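MdcD (Pseudomonas aeruginosa, PDB 5VIP) probably serves as the beta subunit of a biotin-independent malonate decarboxylase, taking part in the decarboxylation of a malonyl thioester. Local coordinates at residues B[157-162]-B[179-184]. Residues are numbered along the deposited sequence; the frame is centred on the assembly and turned at random.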
ATOM      1  N   VAL B 157       4.992  19.518   2.714  1.00 19.27           N
ATOM      2  CA  VAL B 157       3.828  18.780   2.247  1.00 23.41           C
ATOM      3  C   VAL B 157       3.493  17.640   3.219  1.00 23.70           C
ATOM      4  O   VAL B 157       2.327  17.401   3.542  1.00 20.51           O
ATOM      5  CB  VAL B 157       4.044  18.217   0.824  1.00 22.24           C
ATOM      6  CG1 VAL B 157       2.883  17.339   0.404  1.00 21.04           C
ATOM      7  CG2 VAL B 157       4.248  19.352  -0.176  1.00 31.12           C
ATOM      8  N   GLY B 158       4.519  16.964   3.723  1.00 19.76           N
ATOM      9  CA  GLY B 158       4.287  15.783   4.531  1.00 19.84           C
ATOM     10  C   GLY B 158       3.857  14.617   3.655  1.00 17.73           C
ATOM     11  O   GLY B 158       4.036  14.643   2.433  1.00 21.14           O
ATOM     12  N   CYS B 159       3.289  13.586   4.269  1.00 17.88           N
ATOM     13  CA  CYS B 159       3.021  12.345   3.554  1.00 15.70           C
ATOM     14  C   CYS B 159       1.616  11.838   3.827  1.00 17.15           C
ATOM     15  O   CYS B 159       1.306  11.447   4.956  1.00 16.30           O
ATOM     16  CB  CYS B 159       4.046  11.274   3.955  1.00 17.16           C
ATOM     17  SG  CYS B 159       3.892   9.712   3.071  1.00 19.71           S
ATOM     18  N   PHE B 160       0.786  11.823   2.786  1.00 17.66           N
ATOM     19  CA  PHE B 160      -0.604  11.399   2.882  1.00 18.77           C
ATOM     20  C   PHE B 160      -0.941  10.445   1.756  1.00 16.76           C
ATOM     21  O   PHE B 160      -0.263  10.420   0.725  1.00 22.08           O
ATOM     22  CB  PHE B 160      -1.559  12.611   2.843  1.00 18.03           C
ATOM     23  CG  PHE B 160      -1.529  13.436   4.090  1.00 18.31           C
ATOM     24  CD1 PHE B 160      -0.631  14.484   4.224  1.00 22.51           C
ATOM     25  CD2 PHE B 160      -2.371  13.142   5.147  1.00 20.36           C
ATOM     26  CE1 PHE B 160      -0.594  15.241   5.396  1.00 23.89           C
ATOM     27  CE2 PHE B 160      -2.339  13.885   6.315  1.00 26.19           C
ATOM     28  CZ  PHE B 160      -1.450  14.935   6.443  1.00 21.71           C
ATOM     29  N   GLY B 161      -1.991   9.665   1.950  1.00 19.33           N
ATOM     30  CA  GLY B 161      -2.485   8.789   0.905  1.00 19.08           C
ATOM     31  C   GLY B 161      -1.827   7.425   0.956  1.00 19.40           C
ATOM     32  O   GLY B 161      -1.318   6.999   2.008  1.00 19.28           O
ATOM     33  N   GLY B 162      -1.839   6.741  -0.183  1.00 19.49           N
ATOM     34  CA  GLY B 162      -1.274   5.411  -0.292  1.00 19.36           C
ATOM     35  C   GLY B 162       0.188   5.353   0.105  1.00 17.23           C
ATOM     36  O   GLY B 162       0.676   4.323   0.569  1.00 16.76           O
ATOM     37  N   ALA B 179       6.606  18.079   9.831  1.00 22.21           N
ATOM     38  CA  ALA B 179       6.088  16.935   9.098  1.00 20.65           C
ATOM     39  C   ALA B 179       4.683  16.596   9.540  1.00 21.25           C
ATOM     40  O   ALA B 179       4.365  16.692  10.727  1.00 19.40           O
ATOM     41  CB  ALA B 179       6.979  15.725   9.303  1.00 17.01           C
ATOM     42  N   ARG B 180       3.871  16.161   8.580  1.00 16.97           N
ATOM     43  CA  ARG B 180       2.629  15.452   8.860  1.00 16.56           C
ATOM     44  C   ARG B 180       2.623  14.098   8.151  1.00 15.94           C
ATOM     45  O   ARG B 180       3.124  13.970   7.040  1.00 18.66           O
ATOM     46  CB  ARG B 180       1.420  16.284   8.431  1.00 20.36           C
ATOM     47  CG  ARG B 180       1.228  17.568   9.237  1.00 25.44           C
ATOM     48  CD  ARG B 180       0.169  18.471   8.583  1.00 35.68           C
ATOM     49  NE  ARG B 180       0.548  18.865   7.221  1.00 39.76           N
ATOM     50  CZ  ARG B 180      -0.304  18.979   6.199  1.00 34.65           C
ATOM     51  NH1 ARG B 180      -1.594  18.719   6.367  1.00 39.77           N
ATOM     52  NH2 ARG B 180       0.140  19.338   5.000  1.00 35.35           N
ATOM     53  N   LEU B 181       2.055  13.087   8.804  1.00 17.36           N
ATOM     54  CA  LEU B 181       1.962  11.743   8.242  1.00 18.23           C
ATOM     55  C   LEU B 181       0.592  11.160   8.531  1.00 16.26           C
ATOM     56  O   LEU B 181       0.198  11.053   9.685  1.00 18.29           O
ATOM     57  CB  LEU B 181       3.041  10.832   8.832  1.00 15.33           C
ATOM     58  CG  LEU B 181       3.013   9.333   8.530  1.00 18.99           C
ATOM     59  CD1 LEU B 181       3.160   9.050   7.019  1.00 16.48           C
ATOM     60  CD2 LEU B 181       4.140   8.647   9.328  1.00 15.46           C
ATOM     61  N   GLY B 182      -0.132  10.764   7.502  1.00 18.53           N
ATOM     62  CA  GLY B 182      -1.427  10.159   7.755  1.00 19.63           C
ATOM     63  C   GLY B 182      -2.022   9.577   6.496  1.00 19.71           C
ATOM     64  O   GLY B 182      -1.507   9.792   5.402  1.00 20.79           O
ATOM     65  N   LEU B 183      -3.115   8.841   6.649  1.00 17.92           N
ATOM     66  CA  LEU B 183      -3.734   8.209   5.502  1.00 18.26           C
ATOM     67  C   LEU B 183      -4.581   9.220   4.724  1.00 22.25           C
ATOM     68  O   LEU B 183      -4.397   9.406   3.518  1.00 20.60           O
ATOM     69  CB  LEU B 183      -4.576   7.022   5.949  1.00 17.42           C
ATOM     70  CG  LEU B 183      -5.242   6.223   4.825  1.00 20.27           C
ATOM     71  CD1 LEU B 183      -4.208   5.754   3.812  1.00 22.07           C
ATOM     72  CD2 LEU B 183      -5.992   5.048   5.422  1.00 20.63           C
ATOM     73  N   ASN B 184      -5.480   9.889   5.435  1.00 19.87           N
ATOM     74  CA  ASN B 184      -6.393  10.862   4.836  1.00 20.84           C
ATOM     75  C   ASN B 184      -6.040  12.306   5.188  1.00 21.67           C
ATOM     76  O   ASN B 184      -5.793  12.617   6.351  1.00 21.87           O
ATOM     77  CB  ASN B 184      -7.825  10.562   5.289  1.00 23.32           C
ATOM     78  CG  ASN B 184      -8.274   9.166   4.897  1.00 25.86           C
ATOM     79  OD1 ASN B 184      -8.156   8.775   3.737  1.00 30.27           O
ATOM     80  ND2 ASN B 184      -8.765   8.399   5.868  1.00 25.96           N
TER
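R180 opens the pairing with its backbone. Its carbonyl O accepts a nearly straight hydrogen bond in the carbonyl plane, C159 N to R180 O 2.8 Å, and the CA of G158 lies against the same oxygen. Its side chain starts with CG beside the backbone N, then bends at chi3 (-60°) so that the guanidinium comes back beside the CE1-CZ side of the F160 ring, crossing it obliquely. CE1 of that ring sits over the centre of one guanidinium face, with the two planes 52° apart, a crossed packing rather than a flat stack. Closer to the backbone, R180 CB meets F160 CZ at 3.7 Å.

L181 turns to the same side of the pair as C159. With CG anti to its backbone N, it brings CD1 to 3.9 Å from C159 CB, and both side chains also touch I153 of strand 150-153. G182 then donates nearly along the C=O axis, G182 N to C159 O 3.0 Å, so R180 and G182 grip C159 from the two flanking positions, as parallel strands do. With no side chain on G182, the F160 ring packs directly against the backbone, G182 N over one face. G182 O receives a CA-H...O contact from F160 CA.

At L183 the chain turns, and its carbonyl O accepts a bent bond, G161 N to L183 O 2.9 Å, the donor 30° out of the carbonyl plane; CD1 reaches G161 O. N184 follows; OD1 is hydrogen-bonded to a polar side chain of the other protein's chain, and the backbone N-H groups of L183 and N184 to acidic side-chain atoms there.

The result is a two-strand parallel pair joined through helix 162-169 and strand 172-176, a small side sheet beside the main one, as in the ClpP/crotonase fold of carboxyltransferase domains.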